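Local coordinates for protein CsuC (Acinetobacter baumannii, PDB 6FJY) that probably acts as the periplasmic chaperone of archaic Csu pili, holding pilus subunits such as the tip adhesin CsuE in a pre-assembly complex by donor-strand complementation, at residues A[53-58]-A[86-91]; A[62-65]-A[69-72]. All blocks are in the same frame, centred on the assembly; numbering follows the deposited sequence.

Contact 1: residues A[53-58]-A[86-91]; sequences SEIIPS and QSYRLI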
loop_
_atom_site.group_PDB
_atom_site.type_symbol
_atom_site.label_atom_id
_atom_site.label_comp_id
_atom_site.label_asym_id
_atom_site.label_seq_id
_atom_site.Cartn_x
_atom_site.Cartn_y
_atom_site.Cartn_z
ATOM N N SER A 53 -10.958 -19.784 3.605
ATOM C CA SER A 53 -11.874 -19.061 4.485
ATOM C C SER A 53 -11.176 -18.416 5.676
ATOM O O SER A 53 -11.853 -17.960 6.604
ATOM C CB SER A 53 -12.982 -19.999 4.985
ATOM O OG SER A 53 -13.627 -20.628 3.894
ATOM N N GLU A 54 -9.845 -18.417 5.701
ATOM C CA GLU A 54 -9.113 -17.881 6.848
ATOM C C GLU A 54 -9.132 -16.362 6.843
ATOM O O GLU A 54 -9.199 -15.728 7.906
ATOM C CB GLU A 54 -7.669 -18.383 6.835
ATOM C CG GLU A 54 -7.536 -19.895 6.775
ATOM C CD GLU A 54 -6.121 -20.333 6.421
ATOM O OE1 GLU A 54 -5.273 -19.449 6.159
ATOM O OE2 GLU A 54 -5.856 -21.557 6.410
ATOM N N ILE A 55 -9.022 -15.774 5.652
ATOM C CA ILE A 55 -9.110 -14.337 5.434
ATOM C C ILE A 55 -10.334 -14.075 4.575
ATOM O O ILE A 55 -10.395 -14.490 3.409
ATOM C CB ILE A 55 -7.845 -13.781 4.765
ATOM C CG1 ILE A 55 -6.637 -14.031 5.649
ATOM C CG2 ILE A 55 -8.000 -12.297 4.510
ATOM C CD1 ILE A 55 -6.823 -13.479 7.020
ATOM N N ILE A 56 -11.305 -13.381 5.143
ATOM C CA ILE A 56 -12.576 -13.158 4.475
ATOM C C ILE A 56 -12.627 -11.700 4.025
ATOM O O ILE A 56 -12.533 -10.793 4.863
ATOM C CB ILE A 56 -13.752 -13.535 5.386
ATOM C CG1 ILE A 56 -13.612 -15.015 5.766
ATOM C CG2 ILE A 56 -15.076 -13.339 4.654
ATOM C CD1 ILE A 56 -14.726 -15.564 6.624
ATOM N N PRO A 57 -12.716 -11.426 2.724
ATOM C CA PRO A 57 -12.840 -10.031 2.269
ATOM C C PRO A 57 -14.269 -9.554 2.396
ATOM O O PRO A 57 -15.222 -10.288 2.115
ATOM C CB PRO A 57 -12.424 -10.097 0.796
ATOM C CG PRO A 57 -12.860 -11.493 0.375
ATOM C CD PRO A 57 -12.673 -12.386 1.601
ATOM N N SER A 58 -14.414 -8.301 2.818
ATOM C CA SER A 58 -15.720 -7.676 2.942
ATOM C C SER A 58 -15.642 -6.303 2.288
ATOM O O SER A 58 -14.858 -5.442 2.745
ATOM C CB SER A 58 -16.136 -7.578 4.410
ATOM O OG SER A 58 -17.410 -6.958 4.538
ATOM N N GLN A 86 1.749 -16.444 7.090
ATOM C CA GLN A 86 0.853 -17.030 6.095
ATOM C C GLN A 86 0.744 -16.114 4.881
ATOM O O GLN A 86 0.572 -14.894 5.018
ATOM C CB GLN A 86 -0.545 -17.271 6.664
ATOM C CG GLN A 86 -0.601 -18.142 7.889
ATOM C CD GLN A 86 -0.294 -19.604 7.607
ATOM O OE1 GLN A 86 -0.194 -20.027 6.455
ATOM N NE2 GLN A 86 -0.143 -20.380 8.669
ATOM N N SER A 87 0.845 -16.711 3.701
ATOM C CA SER A 87 0.874 -15.991 2.441
ATOM C C SER A 87 -0.458 -16.156 1.725
ATOM O O SER A 87 -1.065 -17.228 1.760
ATOM C CB SER A 87 2.010 -16.507 1.565
ATOM O OG SER A 87 3.231 -16.470 2.285
ATOM N N TYR A 88 -0.915 -15.085 1.088
ATOM C CA TYR A 88 -2.173 -15.086 0.364
ATOM C C TYR A 88 -2.017 -14.189 -0.856
ATOM O O TYR A 88 -1.104 -13.362 -0.927
ATOM C CB TYR A 88 -3.323 -14.562 1.229
ATOM C CG TYR A 88 -3.526 -15.270 2.533
ATOM C CD1 TYR A 88 -2.802 -14.890 3.662
ATOM C CD2 TYR A 88 -4.465 -16.283 2.662
ATOM C CE1 TYR A 88 -2.988 -15.513 4.872
ATOM C CE2 TYR A 88 -4.662 -16.911 3.880
ATOM C CZ TYR A 88 -3.912 -16.523 4.979
ATOM O OH TYR A 88 -4.094 -17.147 6.183
ATOM N N ARG A 89 -2.948 -14.308 -1.801
ATOM C CA ARG A 89 -3.022 -13.384 -2.930
ATOM C C ARG A 89 -4.390 -12.738 -2.878
ATOM O O ARG A 89 -5.406 -13.443 -2.841
ATOM C CB ARG A 89 -2.843 -14.078 -4.281
ATOM C CG ARG A 89 -1.495 -14.785 -4.498
ATOM C CD ARG A 89 -0.274 -13.885 -4.536
ATOM N NE ARG A 89 -0.291 -12.920 -5.620
ATOM C CZ ARG A 89 0.770 -12.223 -6.004
ATOM N NH1 ARG A 89 1.941 -12.389 -5.400
ATOM N NH2 ARG A 89 0.658 -11.347 -6.986
ATOM N N LEU A 90 -4.411 -11.407 -2.829
ATOM C CA LEU A 90 -5.636 -10.637 -2.993
ATOM C C LEU A 90 -5.858 -10.424 -4.487
ATOM O O LEU A 90 -4.959 -9.934 -5.184
ATOM C CB LEU A 90 -5.520 -9.302 -2.264
ATOM C CG LEU A 90 -6.591 -8.257 -2.566
ATOM C CD1 LEU A 90 -7.951 -8.776 -2.214
ATOM C CD2 LEU A 90 -6.301 -6.948 -1.853
ATOM N N ILE A 91 -7.035 -10.818 -4.984
ATOM C CA ILE A 91 -7.371 -10.698 -6.401
ATOM C C ILE A 91 -8.610 -9.820 -6.531
ATOM O O ILE A 91 -9.711 -10.216 -6.119
ATOM C CB ILE A 91 -7.613 -12.056 -7.069
ATOM C CG1 ILE A 91 -6.412 -12.988 -6.918
ATOM C CG2 ILE A 91 -7.896 -11.834 -8.550
ATOM C CD1 ILE A 91 -5.192 -12.508 -7.629
#

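Contact 2: residues A[62-65]-A[69-72]; sequences AKIK and KHML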
loop_
_atom_site.group_PDB
_atom_site.type_symbol
_atom_site.label_atom_id
_atom_site.label_comp_id
_atom_site.label_asym_id
_atom_site.label_seq_id
_atom_site.Cartn_x
_atom_site.Cartn_y
_atom_site.Cartn_z
ATOM N N ALA A 62 -18.274 -5.126 -5.067
ATOM C CA ALA A 62 -18.712 -3.756 -4.842
ATOM C C ALA A 62 -18.813 -3.006 -6.160
ATOM O O ALA A 62 -18.043 -3.241 -7.097
ATOM C CB ALA A 62 -17.760 -2.998 -3.913
ATOM N N LYS A 63 -19.763 -2.074 -6.201
ATOM C CA LYS A 63 -19.880 -1.106 -7.281
ATOM C C LYS A 63 -19.210 0.174 -6.804
ATOM O O LYS A 63 -19.611 0.747 -5.784
ATOM C CB LYS A 63 -21.343 -0.860 -7.645
ATOM C CG LYS A 63 -21.566 0.026 -8.867
ATOM C CD LYS A 63 -23.053 0.279 -9.104
ATOM C CE LYS A 63 -23.830 -1.019 -9.280
ATOM N NZ LYS A 63 -25.251 -0.763 -9.678
ATOM N N ILE A 64 -18.162 0.587 -7.509
ATOM C CA ILE A 64 -17.408 1.787 -7.167
ATOM C C ILE A 64 -17.781 2.834 -8.204
ATOM O O ILE A 64 -17.229 2.847 -9.312
ATOM C CB ILE A 64 -15.896 1.542 -7.142
ATOM C CG1 ILE A 64 -15.584 0.226 -6.433
ATOM C CG2 ILE A 64 -15.192 2.698 -6.435
ATOM C CD1 ILE A 64 -15.961 0.230 -4.977
ATOM N N LYS A 65 -18.710 3.715 -7.843
ATOM C CA LYS A 65 -19.165 4.748 -8.752
ATOM C C LYS A 65 -18.146 5.876 -8.767
ATOM O O LYS A 65 -17.237 5.935 -7.936
ATOM C CB LYS A 65 -20.547 5.266 -8.337
ATOM C CG LYS A 65 -21.592 4.158 -8.191
ATOM C CD LYS A 65 -22.826 4.574 -7.391
ATOM C CE LYS A 65 -23.764 3.366 -7.202
ATOM N NZ LYS A 65 -25.023 3.635 -6.431
ATOM N N LYS A 69 -15.265 6.113 -2.622
ATOM C CA LYS A 69 -14.140 5.515 -1.918
ATOM C C LYS A 69 -14.714 4.446 -0.999
ATOM O O LYS A 69 -15.480 4.755 -0.077
ATOM C CB LYS A 69 -13.354 6.573 -1.140
ATOM C CG LYS A 69 -12.103 6.055 -0.448
ATOM C CD LYS A 69 -11.385 7.184 0.252
ATOM C CE LYS A 69 -10.186 6.675 1.047
ATOM N NZ LYS A 69 -9.490 7.804 1.777
ATOM N N HIS A 70 -14.399 3.192 -1.280
ATOM C CA HIS A 70 -14.868 2.083 -0.466
ATOM C C HIS A 70 -13.697 1.466 0.290
ATOM O O HIS A 70 -12.558 1.472 -0.183
ATOM C CB HIS A 70 -15.551 1.003 -1.318
ATOM C CG HIS A 70 -16.819 1.443 -1.980
ATOM N ND1 HIS A 70 -17.905 0.601 -2.127
ATOM C CD2 HIS A 70 -17.171 2.613 -2.565
ATOM C CE1 HIS A 70 -18.882 1.246 -2.742
ATOM N NE2 HIS A 70 -18.465 2.469 -3.016
ATOM N N MET A 71 -13.980 0.936 1.471
ATOM C CA MET A 71 -12.985 0.165 2.199
ATOM C C MET A 71 -13.205 -1.310 1.904
ATOM O O MET A 71 -14.346 -1.783 1.838
ATOM C CB MET A 71 -13.032 0.456 3.698
ATOM C CG MET A 71 -11.912 -0.203 4.496
ATOM S SD MET A 71 -12.104 0.022 6.253
ATOM C CE MET A 71 -13.299 -1.160 6.485
ATOM N N LEU A 72 -12.105 -2.006 1.649
ATOM C CA LEU A 72 -12.077 -3.454 1.538
ATOM C C LEU A 72 -11.475 -3.985 2.833
ATOM O O LEU A 72 -10.287 -3.793 3.103
ATOM C CB LEU A 72 -11.283 -3.892 0.310
ATOM C CG LEU A 72 -10.848 -5.361 0.211
ATOM C CD1 LEU A 72 -12.033 -6.336 0.278
ATOM C CD2 LEU A 72 -10.065 -5.561 -1.071
#

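Contact 1: residues A[53-58]-A[86-91]
Tyr88 lies with one face of its ring under the side chain of Ile55, whose CG1 sits 3.9 Å from the centroid of the Tyr88 ring in a CH-pi contact. That methylene stands only 18° off the ring normal and is displaced toward the phenol end, where Ile55 CG1 comes within 3.8 Å of Tyr88 CZ. Turned anti to the carbonyl carbon (chi1 -61°), CG1 is the branch of Ile55 that reaches the ring. At the ring's edge Glu54 takes over: Tyr88 OH donates a hydrogen bond to Glu54 OE1, 2.6 Å away and met nearly along its C-O axis. The carboxylate stands almost upright to the ring plane, at 86°. A glutamate extended beyond CG suits this place because it is long enough to span the distance from the loop before strand 55-64 to the phenol. Its other oxygen, Glu54 OE2, forms a salt bridge with Lys39 of strand 31-41. Side chains thus join the start of strand 55-64 and the preceding loop to strand 85-95 in the chaperone's N-terminal immunoglobulin-like domain. With Lys39 balancing its charge, Glu54 is probably ionised, a strong acceptor that satisfies the hydroxyl of a buried tyrosine and probably restrains the phenol end over which Ile55 CG1 packs.

Contact 2: residues A[62-65]-A[69-72]
The beta hairpin of strands 55-64 and 69-76, in the PapD-like N-terminal domain, is bridged near its turn by His70, whose ring reaches across to the end of the first strand. The short segments run roughly antiparallel at 150°, but their axes are 8.1 Å apart at closest and no hydrogen bond joins them here, so the contact is carried mainly by side chains. The side chains of Ile64 and His70 run alongside each other, pointing opposite ways. The methyl Ile64 CD1 lies over one face of the imidazole, 3.4 Å from the centroid of the His70 ring and 16° off its normal, a close CH-pi contact. With CG1 anti to the carbonyl carbon (chi1 -44°), the longer branch of Ile64 can swing its terminal methyl over the ring, and a flat aromatic group accepts such a methyl well. Ala62 CB, two residues earlier, lies 4.0 Å from His70 ND1, a small methyl in ordinary van der Waals contact with the ring. The polar end of the imidazole is held from the turn itself: NE2 of His70 is hydrogen-bonded to Glu68 OE1, which also takes the backbone NH of Lys65. One glutamate oxygen thus ties the ring to the backbone just after the first strand. On the same ring, His70 CE1 lies 3.2 Å from Lys63 O, which approaches obliquely.

From the N terminus, the chain enters strand 55-64 at residues 53-58, the first half of contact 1, and follows it to residues 62-65. It then turns at once into strand 69-76, where contact 2 closes a short hairpin loop. Only after that strand does the chain reach residues 86-91 on strand 85-95 and close the wider loop of contact 1, so contact 2, with its turn, falls within that wider loop. The two centres are about 18 Å apart, yet side chains connect them: Leu72 of strand 69-76 packs against Pro57 and Leu90. Contact 2 joins neighbouring strands, while contact 1 ties the hairpin's first strand to strand 85-95.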